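Local coordinates for histidine--tRNA ligase (Thermus thermophilus, PDB 1H4V), which joins L-histidine to tRNA(His) at the expense of ATP, working as a homodimeric class II aminoacyl-tRNA synthetase of the cytoplasm, at residues E130-E135 / G286-L291; F44-V49 / G72-T77; R376-A381 / K397-G402; Q21-T26 / K152-R157; E339-A344 / Y359-R364. All coordinates share one frame; numbering follows the deposited sequence.

Interaction 1: residues E130-E135 / G286-L291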
# COMPACT_ATOMS: atom_id res chain seq x y z
N GLU A 130 10.81 1.22 13.88
CA GLU A 130 10.76 1.04 15.32
C GLU A 130 11.65 -0.12 15.79
O GLU A 130 11.60 -1.22 15.24
CB GLU A 130 9.30 0.79 15.73
CG GLU A 130 8.65 1.84 16.62
CD GLU A 130 8.73 3.27 16.10
OE1 GLU A 130 9.28 4.12 16.82
OE2 GLU A 130 8.25 3.55 14.98
N ALA A 131 12.46 0.14 16.81
CA ALA A 131 13.34 -0.86 17.41
C ALA A 131 12.84 -0.98 18.85
O ALA A 131 13.06 -0.10 19.67
CB ALA A 131 14.78 -0.36 17.41
N LEU A 132 12.16 -2.08 19.15
CA LEU A 132 11.58 -2.30 20.47
C LEU A 132 12.25 -3.40 21.28
O LEU A 132 12.65 -4.43 20.74
CB LEU A 132 10.10 -2.65 20.33
CG LEU A 132 9.33 -1.76 19.37
CD1 LEU A 132 8.03 -2.44 18.95
CD2 LEU A 132 9.07 -0.44 20.03
N GLY A 133 12.34 -3.18 22.59
CA GLY A 133 12.91 -4.17 23.48
C GLY A 133 14.25 -3.86 24.13
O GLY A 133 14.70 -4.63 24.97
N SER A 134 14.88 -2.76 23.77
CA SER A 134 16.17 -2.45 24.36
C SER A 134 16.41 -0.98 24.67
O SER A 134 15.92 -0.10 23.96
CB SER A 134 17.29 -2.97 23.44
OG SER A 134 18.56 -2.65 23.98
N GLU A 135 17.18 -0.73 25.72
CA GLU A 135 17.51 0.63 26.14
C GLU A 135 18.90 1.02 25.63
O GLU A 135 19.33 2.17 25.78
CB GLU A 135 17.49 0.71 27.67
CG GLU A 135 17.87 2.06 28.22
CD GLU A 135 16.79 3.11 27.99
OE1 GLU A 135 17.13 4.30 27.86
OE2 GLU A 135 15.60 2.73 27.94
N GLY A 286 12.67 9.39 18.26
CA GLY A 286 13.35 9.30 19.53
C GLY A 286 12.87 8.12 20.34
O GLY A 286 12.10 7.29 19.86
N ARG A 287 13.33 8.07 21.59
CA ARG A 287 13.00 6.99 22.50
C ARG A 287 11.66 7.25 23.20
O ARG A 287 11.32 8.40 23.50
CB ARG A 287 14.16 6.85 23.50
CG ARG A 287 14.03 5.74 24.52
CD ARG A 287 15.39 5.51 25.17
NE ARG A 287 16.32 4.81 24.27
CZ ARG A 287 16.22 3.52 23.97
NH1 ARG A 287 15.25 2.78 24.50
NH2 ARG A 287 17.10 2.95 23.16
N TYR A 288 10.90 6.19 23.45
CA TYR A 288 9.58 6.30 24.08
C TYR A 288 9.25 5.10 24.95
O TYR A 288 8.27 4.40 24.72
CB TYR A 288 8.52 6.42 23.00
CG TYR A 288 8.65 5.34 21.95
CD1 TYR A 288 8.15 4.05 22.16
CD2 TYR A 288 9.33 5.59 20.75
CE1 TYR A 288 8.31 3.06 21.22
CE2 TYR A 288 9.50 4.60 19.80
CZ TYR A 288 8.99 3.34 20.04
OH TYR A 288 9.19 2.34 19.12
N ASP A 289 10.06 4.90 25.99
CA ASP A 289 9.90 3.77 26.89
C ASP A 289 8.59 3.50 27.64
O ASP A 289 8.33 2.36 28.01
CB ASP A 289 11.08 3.77 27.87
CG ASP A 289 12.43 3.69 27.16
OD1 ASP A 289 13.47 3.84 27.82
OD2 ASP A 289 12.44 3.47 25.92
N GLY A 290 7.75 4.51 27.86
CA GLY A 290 6.51 4.25 28.59
C GLY A 290 5.21 4.04 27.81
O GLY A 290 4.14 3.93 28.40
N LEU A 291 5.30 3.96 26.49
CA LEU A 291 4.12 3.79 25.66
C LEU A 291 3.46 2.42 25.79
O LEU A 291 2.23 2.31 25.77
CB LEU A 291 4.46 4.08 24.18
CG LEU A 291 3.35 3.85 23.15
CD1 LEU A 291 2.20 4.80 23.39
CD2 LEU A 291 3.92 4.07 21.77
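R287 meets the backbone of S134 and the carboxylate of E135 in a buried polar contact in the catalytic region, where strands 123-132 and 281-287 run out into their following loops. The R287 chain leaves extended, CG anti to the backbone N (chi1 -178°), and bends at chi3 just before the guanidinium that meets S134. NH1 gives a hydrogen bond to S134 O, 3.0 Å away and near the guanidinium plane. The carbonyl oxygen of E135 lies over one face of that group. D289 binds R287 NH1 through the syn lone pair of OD2 at 3.2 Å, a salt bridge that fixes the guanidinium from a second direction; OD2 also accepts from G302 N. Strand 302-308 runs between the two strands in the antiparallel part of the large sheet characteristic of the class II catalytic domain, so the segments exchange side-chain rather than strand-pairing bonds. E135 OE1, 3.4 Å from R287 CD, forms a salt bridge with R266, and D140 one with R287 NH2. Nearer the strands, the Y288 ring turns its edge to L132, with CE1 3.8 Å from L132 CD2. Helix 83-92 touches Y288, E130 and L132 through T83 and Y90.

Interaction 2: residues F44-V49 / G72-T77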
# COMPACT_ATOMS: atom_id res chain seq x y z
N PHE A 44 -7.69 1.33 10.73
CA PHE A 44 -8.33 1.84 11.94
C PHE A 44 -8.16 0.88 13.10
O PHE A 44 -7.92 -0.31 12.91
CB PHE A 44 -9.82 2.14 11.71
CG PHE A 44 -10.64 0.96 11.25
CD1 PHE A 44 -10.85 -0.14 12.07
CD2 PHE A 44 -11.22 0.96 9.99
CE1 PHE A 44 -11.63 -1.22 11.65
CE2 PHE A 44 -12.01 -0.11 9.55
CZ PHE A 44 -12.21 -1.21 10.39
N GLU A 45 -8.27 1.41 14.31
CA GLU A 45 -8.13 0.62 15.53
C GLU A 45 -9.00 1.20 16.63
O GLU A 45 -9.66 2.23 16.45
CB GLU A 45 -6.67 0.64 16.01
CG GLU A 45 -5.70 0.24 14.94
CD GLU A 45 -4.56 -0.59 15.47
OE1 GLU A 45 -4.73 -1.26 16.51
OE2 GLU A 45 -3.49 -0.59 14.83
N GLU A 46 -9.02 0.52 17.77
CA GLU A 46 -9.80 1.01 18.89
C GLU A 46 -9.17 2.34 19.27
O GLU A 46 -7.94 2.46 19.34
CB GLU A 46 -9.72 0.07 20.09
CG GLU A 46 -10.45 -1.22 19.93
CD GLU A 46 -10.65 -1.89 21.27
OE1 GLU A 46 -11.25 -1.23 22.16
OE2 GLU A 46 -10.22 -3.05 21.44
N THR A 47 -10.02 3.33 19.49
CA THR A 47 -9.59 4.68 19.85
C THR A 47 -8.54 4.72 20.96
O THR A 47 -7.62 5.52 20.92
CB THR A 47 -10.81 5.50 20.26
OG1 THR A 47 -11.66 5.64 19.13
CG2 THR A 47 -10.41 6.86 20.77
N GLN A 48 -8.68 3.86 21.96
CA GLN A 48 -7.74 3.85 23.08
C GLN A 48 -6.30 3.58 22.66
O GLN A 48 -5.37 3.94 23.37
CB GLN A 48 -8.19 2.84 24.13
CG GLN A 48 -8.34 1.43 23.62
CD GLN A 48 -8.85 0.49 24.70
OE1 GLN A 48 -8.24 0.36 25.76
NE2 GLN A 48 -9.96 -0.18 24.43
N VAL A 49 -6.11 2.95 21.51
CA VAL A 49 -4.76 2.65 21.06
C VAL A 49 -4.00 3.95 20.84
O VAL A 49 -2.81 4.06 21.13
CB VAL A 49 -4.78 1.84 19.76
CG1 VAL A 49 -3.39 1.78 19.15
CG2 VAL A 49 -5.30 0.45 20.04
N GLY A 72 -22.19 -1.57 17.06
CA GLY A 72 -21.87 -2.22 18.32
C GLY A 72 -21.45 -1.21 19.37
O GLY A 72 -21.33 -1.54 20.54
N GLY A 73 -21.22 0.03 18.93
CA GLY A 73 -20.84 1.08 19.86
C GLY A 73 -19.35 1.26 20.10
O GLY A 73 -18.93 2.30 20.60
N ARG A 74 -18.56 0.25 19.76
CA ARG A 74 -17.11 0.32 19.97
C ARG A 74 -16.52 1.54 19.26
O ARG A 74 -16.79 1.79 18.09
CB ARG A 74 -16.44 -0.94 19.43
CG ARG A 74 -15.34 -1.51 20.31
CD ARG A 74 -15.85 -2.68 21.14
NE ARG A 74 -14.81 -3.68 21.36
CZ ARG A 74 -15.04 -4.93 21.76
NH1 ARG A 74 -16.29 -5.33 21.98
NH2 ARG A 74 -14.03 -5.77 21.94
N SER A 75 -15.71 2.30 19.98
CA SER A 75 -15.09 3.48 19.41
C SER A 75 -13.92 3.05 18.52
O SER A 75 -13.05 2.29 18.94
CB SER A 75 -14.58 4.41 20.52
OG SER A 75 -14.13 5.65 19.99
N LEU A 76 -13.91 3.54 17.28
CA LEU A 76 -12.87 3.21 16.31
C LEU A 76 -12.22 4.49 15.81
O LEU A 76 -12.89 5.52 15.67
CB LEU A 76 -13.49 2.45 15.14
CG LEU A 76 -13.29 0.93 15.00
CD1 LEU A 76 -13.49 0.22 16.30
CD2 LEU A 76 -14.25 0.40 13.94
N THR A 77 -10.92 4.44 15.54
CA THR A 77 -10.19 5.61 15.05
C THR A 77 -9.26 5.31 13.87
O THR A 77 -8.55 4.32 13.86
CB THR A 77 -9.36 6.27 16.21
OG1 THR A 77 -10.25 6.95 17.12
CG2 THR A 77 -8.36 7.27 15.65
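T47 and T77 bring their hydroxyls together with the side chains at about a right angle, T47 OG1 lying 2.8 Å from T77 OG1. S75, two residues earlier on the same strand, reaches the same oxygen, its OG 2.6 Å from T47 OG1. Both pairs are hydrogen bonds in which either hydroxyl could be the donor. Chi1 of T47 (-65°) sets OG1 beside the backbone N, while the methyl CG2 is anti to that N. An alanine at T47 would probably leave the hydroxyls of S75 and T77 without their shared partner, T77 keeping its bond to T67 OG1, and open a small gap beside them.

F44 and L76 cross obliquely: L76 CD2 sits off-centre against the ring, 4.2 Å from its centroid, in a CH-pi contact. V6 of the second subunit packs on L76, and F66 of that subunit meets the F44 ring.

The backbones carrying these side chains, strands 44-46 and 75-77, pair antiparallel in a small three-stranded sheet of the catalytic region. E45 and T77 form the hydrogen-bonded pair, T77 N to E45 O measuring 2.7 Å; E46 and L76 form the non-hydrogen-bonded one. T47 N continues the pairing to S75 O. The chemistry thus divides: hydroxyls join T47 to S75 and T77, whereas apolar F44 and L76 contribute to the dimer interface.

Interaction 3: residues R376-A381 / K397-G402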
# COMPACT_ATOMS: atom_id res chain seq x y z
N ARG A 376 3.81 7.00 -28.02
CA ARG A 376 3.66 6.13 -26.86
C ARG A 376 4.98 5.49 -26.45
O ARG A 376 5.04 4.74 -25.48
CB ARG A 376 2.60 5.07 -27.17
CG ARG A 376 1.29 5.70 -27.66
CD ARG A 376 0.27 4.67 -28.12
NE ARG A 376 -0.55 4.19 -27.01
CZ ARG A 376 -1.81 4.57 -26.79
NH1 ARG A 376 -2.39 5.44 -27.60
NH2 ARG A 376 -2.47 4.07 -25.77
N GLY A 377 6.03 5.81 -27.19
CA GLY A 377 7.35 5.28 -26.88
C GLY A 377 7.50 3.78 -27.00
O GLY A 377 8.25 3.17 -26.24
N ALA A 378 6.81 3.18 -27.96
CA ALA A 378 6.90 1.74 -28.18
C ALA A 378 8.25 1.36 -28.77
O ALA A 378 8.83 2.11 -29.56
CB ALA A 378 5.79 1.29 -29.11
N ALA A 379 8.76 0.19 -28.39
CA ALA A 379 10.02 -0.28 -28.93
C ALA A 379 9.71 -0.69 -30.38
O ALA A 379 10.43 -0.33 -31.30
CB ALA A 379 10.52 -1.48 -28.13
N PHE A 380 8.62 -1.44 -30.56
CA PHE A 380 8.20 -1.89 -31.88
C PHE A 380 6.78 -1.48 -32.20
O PHE A 380 5.95 -1.32 -31.30
CB PHE A 380 8.25 -3.41 -32.01
CG PHE A 380 9.63 -3.97 -32.12
CD1 PHE A 380 10.39 -4.22 -30.98
CD2 PHE A 380 10.17 -4.28 -33.36
CE1 PHE A 380 11.67 -4.76 -31.08
CE2 PHE A 380 11.45 -4.82 -33.47
CZ PHE A 380 12.20 -5.06 -32.33
N ALA A 381 6.50 -1.33 -33.48
CA ALA A 381 5.17 -1.01 -33.95
C ALA A 381 4.79 -2.25 -34.75
O ALA A 381 5.66 -2.88 -35.36
CB ALA A 381 5.19 0.21 -34.84
N LYS A 397 8.19 -3.21 -36.99
CA LYS A 397 9.11 -2.14 -37.30
C LYS A 397 9.77 -1.65 -36.03
O LYS A 397 9.10 -1.08 -35.17
CB LYS A 397 8.37 -0.99 -37.98
CG LYS A 397 9.29 0.14 -38.43
CD LYS A 397 8.50 1.31 -39.00
CE LYS A 397 9.41 2.27 -39.74
NZ LYS A 397 10.09 1.58 -40.88
N ARG A 398 11.07 -1.87 -35.91
CA ARG A 398 11.78 -1.40 -34.73
C ARG A 398 11.84 0.11 -34.92
O ARG A 398 12.55 0.61 -35.79
CB ARG A 398 13.17 -2.02 -34.66
CG ARG A 398 13.92 -1.67 -33.38
CD ARG A 398 15.12 -2.58 -33.15
NE ARG A 398 15.76 -2.30 -31.87
CZ ARG A 398 15.14 -2.35 -30.69
NH1 ARG A 398 13.86 -2.68 -30.63
NH2 ARG A 398 15.80 -2.08 -29.58
N LEU A 399 11.09 0.83 -34.10
CA LEU A 399 11.02 2.28 -34.20
C LEU A 399 12.37 2.99 -34.14
O LEU A 399 12.66 3.85 -34.98
CB LEU A 399 10.08 2.84 -33.13
CG LEU A 399 8.63 2.33 -33.15
CD1 LEU A 399 7.77 3.21 -32.26
CD2 LEU A 399 8.07 2.36 -34.55
N ALA A 400 13.20 2.62 -33.18
CA ALA A 400 14.51 3.25 -33.02
C ALA A 400 15.45 3.14 -34.23
O ALA A 400 16.25 4.04 -34.47
CB ALA A 400 15.21 2.68 -31.78
N THR A 401 15.36 2.05 -34.98
CA THR A 401 16.24 1.88 -36.14
C THR A 401 15.52 1.86 -37.49
O THR A 401 16.17 1.84 -38.54
CB THR A 401 17.07 0.60 -36.02
OG1 THR A 401 16.23 -0.55 -36.25
CG2 THR A 401 17.72 0.50 -34.64
N GLY A 402 14.19 1.87 -37.47
CA GLY A 402 13.44 1.85 -38.71
C GLY A 402 13.35 0.51 -39.40
O GLY A 402 12.60 0.34 -40.36
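F380 and R398 face each other as a non-hydrogen-bonded antiparallel pair where strand 380-384 begins and strand 393-398 ends, in the five-stranded mixed sheet of the anticodon-binding domain. Next to them A381 and K397 form the hydrogen-bonded pair, A381 N reaching K397 O at 3.1 Å and K397 N returning to A381 O at 3.0 Å. The pairing carries past the regular strand, where L399 N binds A379 O at 3.1 Å.

On the side of the sheet that bears F380, the R398 chain runs extended from CG to NE across the ring. R398 CG lies over the ring face, 4.3 Å from its centroid, a CH-pi contact. CG of R398 is anti to its backbone N (chi1 -174°), which places it over the F380 ring. Ring and guanidinium planes are inclined by 37°, so the two groups do not stack flat. Y415, L416 and A419 of helix 412-419 also pack on F380.

L399 works on the side that bears A381. Its CD2 approaches A381 CB at 3.6 Å, and its CD1 lies 4.2 Å from A378 CB. Helix 366-375 meets L399 through L370, A373 and L374, joining this leucine to the helix that leads into segment 376-381. That helix ends at G377 in a Schellman motif, whose positive phi turns the chain toward the strand. Helices packed on both sides of a mixed sheet are typical of the alpha/beta anticodon-binding domain of class IIa synthetases.

Interaction 4: residues Q21-T26 / K152-R157. With SO4 (sulfate ion), chain B.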
# COMPACT_ATOMS: atom_id res chain seq x y z
N GLN A 21 6.46 5.68 -4.69
CA GLN A 21 6.92 4.30 -4.71
C GLN A 21 8.44 4.20 -4.61
O GLN A 21 8.96 3.26 -4.03
CB GLN A 21 6.42 3.59 -5.97
CG GLN A 21 4.89 3.61 -6.07
CD GLN A 21 4.35 2.97 -7.32
OE1 GLN A 21 4.84 3.23 -8.42
NE2 GLN A 21 3.32 2.14 -7.17
N ARG A 22 9.14 5.19 -5.16
CA ARG A 22 10.60 5.19 -5.10
C ARG A 22 11.03 5.43 -3.67
O ARG A 22 11.91 4.74 -3.14
CB ARG A 22 11.18 6.28 -6.00
CG ARG A 22 11.31 5.90 -7.45
CD ARG A 22 12.50 6.61 -8.06
NE ARG A 22 12.65 6.35 -9.48
CZ ARG A 22 13.68 6.76 -10.21
NH1 ARG A 22 14.66 7.44 -9.63
NH2 ARG A 22 13.74 6.50 -11.51
N ILE A 23 10.40 6.42 -3.05
CA ILE A 23 10.69 6.78 -1.68
C ILE A 23 10.51 5.59 -0.76
O ILE A 23 11.39 5.28 0.05
CB ILE A 23 9.81 7.96 -1.24
CG1 ILE A 23 10.14 9.18 -2.11
CG2 ILE A 23 10.05 8.28 0.22
CD1 ILE A 23 9.25 10.37 -1.88
N VAL A 24 9.37 4.91 -0.88
CA VAL A 24 9.10 3.75 -0.03
C VAL A 24 10.06 2.61 -0.37
O VAL A 24 10.55 1.94 0.54
CB VAL A 24 7.61 3.29 -0.15
CG1 VAL A 24 7.42 1.93 0.48
CG2 VAL A 24 6.70 4.30 0.57
N ALA A 25 10.33 2.38 -1.66
CA ALA A 25 11.24 1.31 -2.07
C ALA A 25 12.63 1.55 -1.48
O ALA A 25 13.33 0.61 -1.12
CB ALA A 25 11.33 1.22 -3.60
N THR A 26 13.03 2.81 -1.40
CA THR A 26 14.33 3.14 -0.84
C THR A 26 14.36 2.86 0.66
O THR A 26 15.32 2.29 1.17
CB THR A 26 14.67 4.60 -1.09
OG1 THR A 26 14.86 4.80 -2.49
CG2 THR A 26 15.94 4.99 -0.34
N LYS A 152 19.46 10.30 2.49
CA LYS A 152 20.66 10.49 1.69
C LYS A 152 20.58 9.62 0.44
O LYS A 152 20.96 10.07 -0.64
CB LYS A 152 21.90 10.11 2.50
CG LYS A 152 23.06 11.07 2.35
CD LYS A 152 22.81 12.36 3.11
CE LYS A 152 23.93 13.37 2.90
NZ LYS A 152 23.97 13.88 1.50
N GLU A 153 20.10 8.39 0.58
CA GLU A 153 19.98 7.47 -0.54
C GLU A 153 18.99 7.98 -1.58
O GLU A 153 19.07 7.61 -2.75
CB GLU A 153 19.53 6.09 -0.06
CG GLU A 153 20.57 5.36 0.77
CD GLU A 153 21.68 4.73 -0.05
OE1 GLU A 153 22.76 4.46 0.52
OE2 GLU A 153 21.48 4.49 -1.27
N LEU A 154 18.05 8.82 -1.15
CA LEU A 154 17.06 9.39 -2.06
C LEU A 154 17.68 10.48 -2.91
O LEU A 154 17.07 10.96 -3.86
CB LEU A 154 15.87 9.96 -1.28
CG LEU A 154 14.98 8.95 -0.56
CD1 LEU A 154 13.98 9.68 0.28
CD2 LEU A 154 14.29 8.06 -1.57
N GLY A 155 18.90 10.89 -2.55
CA GLY A 155 19.58 11.93 -3.30
C GLY A 155 19.56 13.29 -2.64
O GLY A 155 20.19 14.23 -3.12
N LEU A 156 18.84 13.41 -1.53
CA LEU A 156 18.77 14.67 -0.83
C LEU A 156 20.12 15.02 -0.21
O LEU A 156 20.83 14.13 0.27
CB LEU A 156 17.70 14.61 0.26
CG LEU A 156 16.24 14.51 -0.20
CD1 LEU A 156 15.32 14.26 0.98
CD2 LEU A 156 15.86 15.80 -0.93
N ARG A 157 20.48 16.29 -0.25
CA ARG A 157 21.72 16.77 0.35
C ARG A 157 21.35 17.97 1.21
O ARG A 157 20.20 18.39 1.23
CB ARG A 157 22.75 17.17 -0.71
CG ARG A 157 22.20 17.97 -1.87
CD ARG A 157 22.25 17.15 -3.14
NE ARG A 157 21.50 17.79 -4.22
CZ ARG A 157 21.47 17.34 -5.47
NH1 ARG A 157 22.15 16.25 -5.79
NH2 ARG A 157 20.75 17.97 -6.38
S SO4 B . 10.28 4.20 -11.87
O1 SO4 B . 10.96 5.14 -12.78
O2 SO4 B . 10.91 4.24 -10.54
O3 SO4 B . 10.36 2.82 -12.40
O4 SO4 B . 8.86 4.58 -11.76
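L154 reaches helix 14-33 with both methyls; CD2 lies 3.4 Å from T26 OG1 and 3.5 Å from T26 CB. The contact is a helix flank meeting the C-terminal end of helix 137-153, which G155 closes in a Schellman motif. L154 crosses I23 at about a right angle, its CD1 4.2 Å from I23 CG2. At the edge, E153 CB sits 3.8 Å from T26 CG2.

No hydrogen bond joins the segments. The T26 hydroxyl instead turns back to its own helix and donates to R22 O, 3.0 Å away, from the opposite face of that carbonyl to T26 N. Chi1 of -67° places OG1 beside the backbone N and leaves CG2 for L154 and E153. An alanine at T26 would probably open a gap beside L154 CD2 and leave R22 O with the backbone N-H alone from this residue.

V312 of helix 309-318 touches both I23 and L154, so a third helix borders the apolar patch. One turn before T26, the R22 side chain heads for a sulfate ion, probably from the crystallisation liquor, which R18 also binds. R22 NE gives SO4 O2 a hydrogen bond of 2.9 Å with an N-H...O angle of 158°.

Interaction 5: residues E339-A344 / Y359-R364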
# COMPACT_ATOMS: atom_id res chain seq x y z
N GLU A 339 -11.57 -5.89 -39.18
CA GLU A 339 -11.43 -7.30 -38.78
C GLU A 339 -10.09 -7.53 -38.08
O GLU A 339 -9.96 -8.44 -37.26
CB GLU A 339 -11.52 -8.23 -40.00
CG GLU A 339 -11.28 -9.70 -39.65
CD GLU A 339 -10.97 -10.58 -40.87
OE1 GLU A 339 -10.56 -11.75 -40.65
OE2 GLU A 339 -11.13 -10.11 -42.02
N ALA A 340 -9.11 -6.69 -38.39
CA ALA A 340 -7.78 -6.81 -37.81
C ALA A 340 -7.72 -6.34 -36.35
O ALA A 340 -6.78 -6.67 -35.62
CB ALA A 340 -6.78 -6.05 -38.65
N VAL A 341 -8.72 -5.57 -35.92
CA VAL A 341 -8.78 -5.07 -34.55
C VAL A 341 -8.78 -6.26 -33.58
O VAL A 341 -8.01 -6.30 -32.62
CB VAL A 341 -10.06 -4.24 -34.33
CG1 VAL A 341 -10.19 -3.86 -32.86
CG2 VAL A 341 -10.04 -3.01 -35.21
N ALA A 342 -9.64 -7.23 -33.85
CA ALA A 342 -9.73 -8.42 -33.01
C ALA A 342 -8.43 -9.22 -33.08
O ALA A 342 -7.95 -9.73 -32.07
CB ALA A 342 -10.89 -9.29 -33.46
N GLU A 343 -7.88 -9.34 -34.28
CA GLU A 343 -6.64 -10.08 -34.47
C GLU A 343 -5.49 -9.40 -33.72
O GLU A 343 -4.58 -10.07 -33.24
CB GLU A 343 -6.30 -10.19 -35.96
CG GLU A 343 -7.39 -10.80 -36.81
CD GLU A 343 -7.74 -12.23 -36.42
OE1 GLU A 343 -6.82 -13.00 -36.07
OE2 GLU A 343 -8.95 -12.58 -36.48
N ALA A 344 -5.53 -8.08 -33.62
CA ALA A 344 -4.48 -7.35 -32.91
C ALA A 344 -4.55 -7.71 -31.42
O ALA A 344 -3.53 -7.85 -30.74
CB ALA A 344 -4.64 -5.86 -33.09
N TYR A 359 -2.56 -2.32 -28.30
CA TYR A 359 -3.13 -2.21 -29.63
C TYR A 359 -4.20 -1.13 -29.69
O TYR A 359 -4.82 -0.81 -28.68
CB TYR A 359 -3.74 -3.56 -30.00
CG TYR A 359 -4.81 -4.00 -29.02
CD1 TYR A 359 -6.11 -3.51 -29.11
CD2 TYR A 359 -4.50 -4.85 -27.96
CE1 TYR A 359 -7.07 -3.83 -28.16
CE2 TYR A 359 -5.46 -5.18 -27.00
CZ TYR A 359 -6.74 -4.67 -27.11
OH TYR A 359 -7.67 -4.95 -26.14
N ALA A 360 -4.41 -0.58 -30.88
CA ALA A 360 -5.42 0.45 -31.07
C ALA A 360 -6.75 -0.28 -31.28
O ALA A 360 -6.77 -1.37 -31.85
CB ALA A 360 -5.08 1.30 -32.30
N LEU A 361 -7.84 0.32 -30.82
CA LEU A 361 -9.15 -0.30 -30.96
C LEU A 361 -9.87 -0.01 -32.27
O LEU A 361 -10.88 -0.64 -32.57
CB LEU A 361 -10.08 0.11 -29.82
CG LEU A 361 -10.19 -0.86 -28.65
CD1 LEU A 361 -11.23 -0.33 -27.65
CD2 LEU A 361 -10.59 -2.24 -29.16
N ALA A 362 -9.36 0.93 -33.05
CA ALA A 362 -9.98 1.26 -34.33
C ALA A 362 -8.94 1.26 -35.44
O ALA A 362 -7.76 1.46 -35.18
CB ALA A 362 -10.66 2.62 -34.25
N PRO A 363 -9.37 1.03 -36.69
CA PRO A 363 -8.39 1.04 -37.78
C PRO A 363 -7.88 2.46 -38.01
O PRO A 363 -8.48 3.43 -37.53
CB PRO A 363 -9.19 0.54 -38.98
CG PRO A 363 -10.27 -0.30 -38.35
CD PRO A 363 -10.67 0.54 -37.16
N ARG A 364 -6.78 2.58 -38.73
CA ARG A 364 -6.21 3.87 -39.07
C ARG A 364 -5.14 3.64 -40.13
O ARG A 364 -4.73 2.50 -40.38
CB ARG A 364 -5.61 4.55 -37.83
CG ARG A 364 -4.45 3.80 -37.20
CD ARG A 364 -4.85 3.13 -35.89
NE ARG A 364 -4.91 4.06 -34.76
CZ ARG A 364 -6.03 4.42 -34.14
NH1 ARG A 364 -7.20 3.94 -34.54
NH2 ARG A 364 -5.97 5.26 -33.12
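V341 of helix 338-351 meets the 359-364 segment with its whole branched end. Its CB, pointing toward the loop, already lies 4.1 Å from L361 O. From there the two methyls part. CG1 is anti to the backbone N (chi1 174°) and reaches L361 O at 3.3 Å; the same methyl lies 4.1 Å from L361 CD2. CG2, anti to the carbonyl carbon, also looks at L361 O, at 3.6 Å, but its other neighbour is the proline ring, P363 CD being 4.1 Å away. V341 and P363 cross at about a right angle. Both methyls lie against the L361 carbonyl oxygen from the same side, CG1 nearer the leucine side chain and CG2 nearer the proline.

One turn further along the helix, A344 takes up the contact. Its CB meets Y359 CB at 4.0 Å, where strand 357-359 gives way to the loop. The tyrosine ring turns its edge to L361 CD2, within the loop segment itself.

This part of the anticodon-binding domain joins a helix to the chain that returns after it: helix 338-351 follows strand 331-335, and strand 357-359 lies parallel beside that strand, a beta-alpha-beta crossover. I138 of the second subunit packs on both V341 and Y359, and P101 of that subunit on L361, placing the contact at the dimer interface. With no hydrogen bond passing between the two segments, methyl, ring and CB contacts hold helix to loop, and their fit depends on shape rather than on polar pairing.

From the N terminus, helix 14-33 opens interaction 4, whose loop closes only at residues 152-157. Interaction 2 is nested inside that loop, pairing two strands of the small sheet, its segments 23 residues apart at their closest ends. Interaction 1 opens before interaction 4 closes and ends at 286-291, so the two cross; it ties the ends of two strands of the large catalytic sheet. After it the chain passes to the anticodon-binding domain, where interaction 5 and then interaction 3 close short loops in series, their centres about 18 Å apart. The first joins helix 338-351 to a loop, the second joins neighbouring strands. The centres of interactions 1 and 5 lie about 61 Å apart.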